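PDB 4E40: putative uncharacterized protein from Trypanosoma congolense, which serves as the haptoglobin-hemoglobin receptor of the parasite's cell surface and probably takes part in the uptake of host heme and iron. Local coordinates for residues E104-V108 and A222-A226; K111-I115 and R215-L219; V64-S68 and A94-L98. Residue numbers count along the deposited sequence, not the author numbering.

In the fold
The modelled chain is the elongated receptor part of a longer membrane protein, built on three long helices, 28-73, 82-147 and 192-246, that run up, down and up. Contact 3 (64-68 with 94-98) comes first and joins the first two. Contacts 1 and 2 tie helix 82-147 to helix 192-246, contact 2 nested inside the loop contact 1 closes. Their centres lie about 10 Å apart and they touch; the centre of contact 3 is about 17 Å and about 27 Å from theirs. Spread along the rod, the contacts pack the helices side by side. The side chains of contact 1 adjoin Lys52 and those of contact 2 Arg42, setting the helix surface beside two residues that bind heme in another structure.

Contact 1. Residues E104-V108 and A222-A226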
loop_
_atom_site.group_PDB
_atom_site.type_symbol
_atom_site.label_atom_id
_atom_site.label_comp_id
_atom_site.label_asym_id
_atom_site.label_seq_id
_atom_site.Cartn_x
_atom_site.Cartn_y
_atom_site.Cartn_z
ATOM N N GLU A 104 3.585 21.474 -3.829
ATOM C CA GLU A 104 4.002 20.268 -3.066
ATOM C C GLU A 104 2.944 19.698 -2.153
ATOM O O GLU A 104 2.821 18.472 -2.064
ATOM C CB GLU A 104 5.298 20.505 -2.307
ATOM C CG GLU A 104 6.445 20.960 -3.219
ATOM C CD GLU A 104 6.852 19.901 -4.237
ATOM O OE1 GLU A 104 6.564 18.703 -4.006
ATOM O OE2 GLU A 104 7.484 20.300 -5.240
ATOM N N VAL A 105 2.148 20.555 -1.544
ATOM C CA VAL A 105 1.076 20.113 -0.636
ATOM C C VAL A 105 -0.019 19.466 -1.465
ATOM O O VAL A 105 -0.620 18.478 -0.993
ATOM C CB VAL A 105 0.611 21.293 0.247
ATOM C CG1 VAL A 105 -0.704 20.935 1.021
ATOM C CG2 VAL A 105 1.728 21.640 1.246
ATOM N N GLU A 106 -0.253 19.918 -2.699
ATOM C CA GLU A 106 -1.168 19.206 -3.622
ATOM C C GLU A 106 -0.691 17.829 -3.984
ATOM O O GLU A 106 -1.510 16.891 -4.079
ATOM C CB GLU A 106 -1.408 20.033 -4.895
ATOM C CG GLU A 106 -2.429 21.115 -4.654
ATOM C CD GLU A 106 -3.668 20.560 -3.888
ATOM O OE1 GLU A 106 -4.238 19.473 -4.253
ATOM O OE2 GLU A 106 -4.011 21.214 -2.894
ATOM N N ILE A 107 0.627 17.680 -4.187
ATOM C CA ILE A 107 1.158 16.351 -4.419
ATOM C C ILE A 107 0.954 15.453 -3.210
ATOM O O ILE A 107 0.558 14.266 -3.418
ATOM C CB ILE A 107 2.639 16.376 -4.816
ATOM C CG1 ILE A 107 2.741 16.990 -6.176
ATOM C CG2 ILE A 107 3.199 14.912 -4.864
ATOM C CD1 ILE A 107 4.170 17.320 -6.581
ATOM N N VAL A 108 1.191 15.944 -1.990
ATOM C CA VAL A 108 0.974 15.194 -0.751
ATOM C C VAL A 108 -0.500 14.738 -0.698
ATOM O O VAL A 108 -0.783 13.578 -0.387
ATOM C CB VAL A 108 1.297 16.013 0.503
ATOM C CG1 VAL A 108 0.803 15.238 1.772
ATOM C CG2 VAL A 108 2.804 16.244 0.564
ATOM N N ALA A 222 7.610 14.904 -1.333
ATOM C CA ALA A 222 6.870 16.212 -1.434
ATOM C C ALA A 222 6.743 16.966 -0.134
ATOM O O ALA A 222 6.762 18.216 -0.143
ATOM C CB ALA A 222 5.482 15.934 -2.067
ATOM N N LEU A 223 6.562 16.311 0.998
ATOM C CA LEU A 223 6.516 16.999 2.246
ATOM C C LEU A 223 7.881 17.667 2.430
ATOM O O LEU A 223 7.885 18.793 2.892
ATOM C CB LEU A 223 6.264 16.106 3.475
ATOM C CG LEU A 223 4.833 15.860 3.928
ATOM C CD1 LEU A 223 4.716 14.740 4.949
ATOM C CD2 LEU A 223 4.125 17.111 4.414
ATOM N N GLU A 224 8.984 16.960 2.109
ATOM C CA GLU A 224 10.357 17.566 2.256
ATOM C C GLU A 224 10.437 18.863 1.418
ATOM O O GLU A 224 10.952 19.886 1.929
ATOM C CB GLU A 224 11.504 16.587 1.846
ATOM C CG GLU A 224 11.707 15.390 2.802
ATOM C CD GLU A 224 12.292 14.129 2.118
ATOM O OE1 GLU A 224 12.786 14.206 0.950
ATOM O OE2 GLU A 224 12.212 13.026 2.730
ATOM N N LYS A 225 9.997 18.810 0.172
ATOM C CA LYS A 225 10.079 19.970 -0.730
ATOM C C LYS A 225 9.180 21.075 -0.146
ATOM O O LYS A 225 9.551 22.260 -0.169
ATOM C CB LYS A 225 9.734 19.607 -2.167
ATOM C CG LYS A 225 10.710 18.563 -2.821
ATOM C CD LYS A 225 10.365 18.395 -4.321
ATOM C CE LYS A 225 11.146 17.302 -5.042
ATOM N NZ LYS A 225 12.435 17.854 -5.549
ATOM N N ALA A 226 7.994 20.684 0.352
ATOM C CA ALA A 226 7.103 21.722 0.924
ATOM C C ALA A 226 7.747 22.399 2.105
ATOM O O ALA A 226 7.629 23.602 2.255
ATOM C CB ALA A 226 5.749 21.031 1.300
#
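Ala222 is the small bump at the centre of this contact. Its CB enters a hollow on the helix segment 104-108, where Ile107 CG2 and Val108 CG2 each come within 3.8 Å of it and Glu104 OE1 within 3.5 Å. The shaft of Glu104 settles between residues one turn apart, its CB 3.5 Å from Ala222 O and 3.7 Å from Ala226 CB. Two alanines on one side suit the short 8.4 Å between axes that cross antiparallel at 157°. The pair forms one wall of the receptor's three-helix bundle, in which helix 28-73 covers the inner edge: Val105, Val108 and Leu223 all touch Ser53, and Leu223 also meets Lys52, which binds heme in another structure of this protein. On that buried side the branched Val108 fills the space beside Leu223, with 3.9 Å from Val108 CG2 to Leu223 CG, while Val105 CG2 reaches Ala226 CB at 4.1 Å. Toward solvent, Glu104 CD rests 3.6 Å from Lys225 CB, and the long lysine chain then leads away.

Contact 2. Residues K111-I115 and R215-L219. Unlike the reference sequence in segment 111-115: Val112 (reference Ala).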
loop_
_atom_site.group_PDB
_atom_site.type_symbol
_atom_site.label_atom_id
_atom_site.label_comp_id
_atom_site.label_asym_id
_atom_site.label_seq_id
_atom_site.Cartn_x
_atom_site.Cartn_y
_atom_site.Cartn_z
ATOM N N LYS A 111 -1.105 11.875 -3.081
ATOM C CA LYS A 111 -0.527 10.587 -2.617
ATOM C C LYS A 111 -1.318 10.016 -1.489
ATOM O O LYS A 111 -1.431 8.753 -1.381
ATOM C CB LYS A 111 0.965 10.731 -2.191
ATOM C CG LYS A 111 1.837 11.236 -3.304
ATOM C CD LYS A 111 1.891 10.417 -4.572
ATOM C CE LYS A 111 2.405 11.325 -5.674
ATOM N NZ LYS A 111 2.893 10.536 -6.820
ATOM N N VAL A 112 -1.781 10.860 -0.582
ATOM C CA VAL A 112 -2.632 10.389 0.501
ATOM C C VAL A 112 -3.868 9.697 -0.114
ATOM O O VAL A 112 -4.242 8.604 0.301
ATOM C CB VAL A 112 -3.121 11.517 1.373
ATOM C CG1 VAL A 112 -4.328 11.143 2.251
ATOM C CG2 VAL A 112 -1.935 12.053 2.244
ATOM N N ASN A 113 -4.500 10.359 -1.073
ATOM C CA ASN A 113 -5.703 9.746 -1.706
ATOM C C ASN A 113 -5.378 8.476 -2.440
ATOM O O ASN A 113 -6.183 7.486 -2.357
ATOM C CB ASN A 113 -6.396 10.791 -2.604
ATOM C CG ASN A 113 -7.138 11.851 -1.785
ATOM O OD1 ASN A 113 -7.571 11.587 -0.670
ATOM N ND2 ASN A 113 -7.272 13.028 -2.316
ATOM N N GLU A 114 -4.207 8.408 -3.088
ATOM C CA GLU A 114 -3.798 7.193 -3.778
ATOM C C GLU A 114 -3.607 6.068 -2.769
ATOM O O GLU A 114 -4.036 4.921 -3.042
ATOM C CB GLU A 114 -2.528 7.388 -4.596
ATOM C CG GLU A 114 -2.906 8.256 -5.819
ATOM C CD GLU A 114 -1.736 8.726 -6.690
ATOM O OE1 GLU A 114 -0.579 8.639 -6.271
ATOM O OE2 GLU A 114 -2.006 9.272 -7.799
ATOM N N ILE A 115 -2.981 6.361 -1.631
ATOM C CA ILE A 115 -2.773 5.303 -0.618
ATOM C C ILE A 115 -4.108 4.789 -0.067
ATOM O O ILE A 115 -4.265 3.563 0.179
ATOM C CB ILE A 115 -1.877 5.835 0.522
ATOM C CG1 ILE A 115 -0.440 5.946 -0.041
ATOM C CG2 ILE A 115 -1.924 4.937 1.762
ATOM C CD1 ILE A 115 0.488 6.784 0.860
ATOM N N ARG A 215 4.054 5.082 -3.399
ATOM C CA ARG A 215 3.360 6.408 -3.180
ATOM C C ARG A 215 3.768 7.048 -1.837
ATOM O O ARG A 215 3.818 8.285 -1.690
ATOM C CB ARG A 215 1.790 6.278 -3.232
ATOM C CG ARG A 215 1.178 5.529 -4.416
ATOM C CD ARG A 215 1.292 6.076 -5.824
ATOM N NE ARG A 215 2.631 6.003 -6.411
ATOM C CZ ARG A 215 3.176 4.976 -7.066
ATOM N NH1 ARG A 215 4.400 5.117 -7.566
ATOM N NH2 ARG A 215 2.533 3.812 -7.236
ATOM N N ALA A 216 4.014 6.260 -0.802
ATOM C CA ALA A 216 4.358 6.768 0.502
ATOM C C ALA A 216 5.738 7.451 0.428
ATOM O O ALA A 216 5.940 8.434 1.128
ATOM C CB ALA A 216 4.356 5.644 1.516
ATOM N N GLU A 217 6.657 6.898 -0.382
ATOM C CA GLU A 217 8.017 7.512 -0.536
ATOM C C GLU A 217 7.817 8.842 -1.269
ATOM O O GLU A 217 8.446 9.870 -0.886
ATOM C CB GLU A 217 8.979 6.592 -1.341
ATOM C CG GLU A 217 9.442 5.364 -0.548
ATOM C CD GLU A 217 10.441 4.484 -1.332
ATOM O OE1 GLU A 217 10.284 4.334 -2.574
ATOM O OE2 GLU A 217 11.369 3.893 -0.705
ATOM N N GLU A 218 6.985 8.826 -2.301
ATOM C CA GLU A 218 6.672 10.074 -3.055
ATOM C C GLU A 218 6.022 11.140 -2.185
ATOM O O GLU A 218 6.336 12.368 -2.286
ATOM C CB GLU A 218 5.837 9.770 -4.295
ATOM C CG GLU A 218 6.548 8.930 -5.361
ATOM C CD GLU A 218 5.613 8.119 -6.236
ATOM O OE1 GLU A 218 4.371 8.244 -6.084
ATOM O OE2 GLU A 218 6.117 7.313 -7.054
ATOM N N LEU A 219 5.137 10.717 -1.292
ATOM C CA LEU A 219 4.531 11.622 -0.312
ATOM C C LEU A 219 5.576 12.313 0.564
ATOM O O LEU A 219 5.565 13.552 0.765
ATOM C CB LEU A 219 3.501 10.847 0.534
ATOM C CG LEU A 219 2.576 11.669 1.431
ATOM C CD1 LEU A 219 1.457 10.700 1.805
ATOM C CD2 LEU A 219 3.221 12.266 2.682
#
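One carboxylate oxygen, Glu218 OE1, accepts hydrogen bonds from two basic residues: Lys111 NZ across the interface at 2.8 Å, and Arg215 NE, three residues back on its own helix, at 2.9 Å. It sits at the outer edge between two antiparallel helices of the three-helix bundle, whose axes stand 9.2 Å apart and cross at 162°. The shared acid allows two like charges to lie close, Lys111 NZ 4.6 Å from Arg215 NE, and Glu114 OE1 adds a long 4.0 Å salt bridge to Lys111 NZ. Beneath this network Lys111 CB lies 3.7 Å from Leu219 CB. Deeper still, apolar residues face helix 28-73: Ile115 CD1 reaches Leu219 CD1 at 4.1 Å, and Val112, an alanine in the reference sequence, brings CG2 to 3.7 Å from Leu219 CD1. Small Ala216 lets Ile115 come close; its side chain also touches Arg42, which binds heme in another structure of this protein. The same guanidinium also donates from Arg215 NH1 to Glu218 OE2 at 2.8 Å.

Contact 3. Residues V64-S68 and A94-L98; sequences VERAS and AHHAL. Unlike the reference sequence in segment 64-68: Val64 (reference Ala).
Two helical segments, 64-68 and 94-98, meet where the first two long helices of the three-helix bundle pack against each other. Both are regular alpha helix, with phi between about -60° and -70° and psi between -35° and -44°, closed by the backbone bonds Ser68 N to Val64 O (2.8 Å) and Leu98 N to Ala94 O (3.0 Å). They run antiparallel, signed crossing angle -158°, with axes 9.9 Å apart; the register sets Val64 CA 5.8 Å from Ala94 CA. Val64, an alanine in the reference sequence, takes the t rotamer and points toward the other helix.

Ala94, being small, lets Val64 lie against its backbone: its O lies 3.4 Å from Val64 CG2, and its CB lies 4.1 Å from Val64 CG2 and 4.2 Å from Ala67 CB. Its side chain also touches Ala236 of helix 192-246. His95 follows, with chi1 m (-75°) and chi2 -93°, which swing the imidazole across to segment 64-68. Val64 CG1 sits over the ring face in a CH-pi contact, 3.4 Å from the centroid and 17° off the normal. After His96, on the outer side, Ala97 turns to the third helix, where it touches Gln229 and Ala233. Leu98, with chi1 t and chi2 p, brings CD2 to 3.7 Å from Val64 CG2, so that the branched valine is held between leucine and imidazole. Flat and polar, histidine suits this half-exposed border, giving a face to the valine and an edge to a serine: with Ser68 chi1 at -75°, Ser68 OG lies 2.8 Å from His95 NE2, near the ring plane.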
loop_
_atom_site.group_PDB
_atom_site.type_symbol
_atom_site.label_atom_id
_atom_site.label_comp_id
_atom_site.label_asym_id
_atom_site.label_seq_id
_atom_site.Cartn_x
_atom_site.Cartn_y
_atom_site.Cartn_z
ATOM N N VAL A 64 2.945 34.877 4.073
ATOM C CA VAL A 64 2.781 35.714 2.887
ATOM C C VAL A 64 1.905 36.924 3.207
ATOM O O VAL A 64 2.188 38.017 2.769
ATOM C CB VAL A 64 2.248 34.890 1.712
ATOM C CG1 VAL A 64 1.856 35.794 0.569
ATOM C CG2 VAL A 64 3.423 34.014 1.266
ATOM N N GLU A 65 0.890 36.707 4.040
ATOM C CA GLU A 65 0.072 37.877 4.346
ATOM C C GLU A 65 0.788 38.894 5.215
ATOM O O GLU A 65 0.574 40.124 5.037
ATOM C CB GLU A 65 -1.324 37.434 4.856
ATOM C CG GLU A 65 -2.172 36.693 3.799
ATOM C CD GLU A 65 -2.213 37.355 2.396
ATOM O OE1 GLU A 65 -2.501 38.558 2.260
ATOM O OE2 GLU A 65 -1.891 36.679 1.396
ATOM N N ARG A 66 1.628 38.445 6.141
ATOM C CA ARG A 66 2.481 39.357 6.908
ATOM C C ARG A 66 3.435 40.098 5.972
ATOM O O ARG A 66 3.658 41.324 6.118
ATOM C CB ARG A 66 3.217 38.629 7.987
ATOM C CG ARG A 66 2.251 38.214 9.111
ATOM C CD ARG A 66 3.026 37.678 10.320
ATOM N NE ARG A 66 3.112 36.237 10.287
ATOM C CZ ARG A 66 4.157 35.547 9.855
ATOM N NH1 ARG A 66 4.075 34.235 9.878
ATOM N NH2 ARG A 66 5.262 36.159 9.397
ATOM N N ALA A 67 3.966 39.367 4.979
ATOM C CA ALA A 67 4.862 40.047 4.037
ATOM C C ALA A 67 4.086 41.109 3.205
ATOM O O ALA A 67 4.615 42.230 2.977
ATOM C CB ALA A 67 5.555 38.995 3.140
ATOM N N SER A 68 2.860 40.777 2.773
ATOM C CA SER A 68 2.006 41.667 1.971
ATOM C C SER A 68 1.665 42.903 2.796
ATOM O O SER A 68 1.681 44.037 2.268
ATOM C CB SER A 68 0.725 40.987 1.556
ATOM O OG SER A 68 1.001 40.048 0.512
ATOM N N ALA A 94 8.518 35.624 -0.998
ATOM C CA ALA A 94 7.620 34.843 -0.149
ATOM C C ALA A 94 6.390 34.384 -0.940
ATOM O O ALA A 94 6.006 33.220 -0.827
ATOM C CB ALA A 94 7.192 35.709 1.083
ATOM N N HIS A 95 5.810 35.273 -1.769
ATOM C CA HIS A 95 4.685 34.833 -2.604
ATOM C C HIS A 95 5.070 33.730 -3.556
ATOM O O HIS A 95 4.354 32.758 -3.717
ATOM C CB HIS A 95 4.150 36.030 -3.400
ATOM C CG HIS A 95 3.332 37.034 -2.600
ATOM N ND1 HIS A 95 1.972 36.953 -2.507
ATOM C CD2 HIS A 95 3.717 38.133 -1.884
ATOM C CE1 HIS A 95 1.498 38.061 -1.823
ATOM N NE2 HIS A 95 2.555 38.768 -1.411
ATOM N N HIS A 96 6.238 33.906 -4.190
ATOM C CA HIS A 96 6.653 32.899 -5.172
ATOM C C HIS A 96 6.923 31.550 -4.540
ATOM O O HIS A 96 6.546 30.513 -5.089
ATOM C CB HIS A 96 7.904 33.377 -5.932
ATOM C CG HIS A 96 7.668 34.643 -6.676
ATOM N ND1 HIS A 96 8.678 35.442 -7.083
ATOM C CD2 HIS A 96 6.502 35.224 -7.102
ATOM C CE1 HIS A 96 8.160 36.527 -7.693
ATOM N NE2 HIS A 96 6.837 36.376 -7.732
ATOM N N ALA A 97 7.491 31.564 -3.339
ATOM C CA ALA A 97 7.799 30.310 -2.617
ATOM C C ALA A 97 6.504 29.619 -2.190
ATOM O O ALA A 97 6.368 28.395 -2.250
ATOM C CB ALA A 97 8.704 30.546 -1.388
ATOM N N LEU A 98 5.507 30.441 -1.779
ATOM C CA LEU A 98 4.229 29.855 -1.460
ATOM C C LEU A 98 3.568 29.155 -2.644
ATOM O O LEU A 98 2.901 28.155 -2.433
ATOM C CB LEU A 98 3.274 30.985 -0.868
ATOM C CG LEU A 98 1.890 30.405 -0.450
ATOM C CD1 LEU A 98 1.965 29.467 0.751
ATOM C CD2 LEU A 98 0.981 31.598 -0.111
#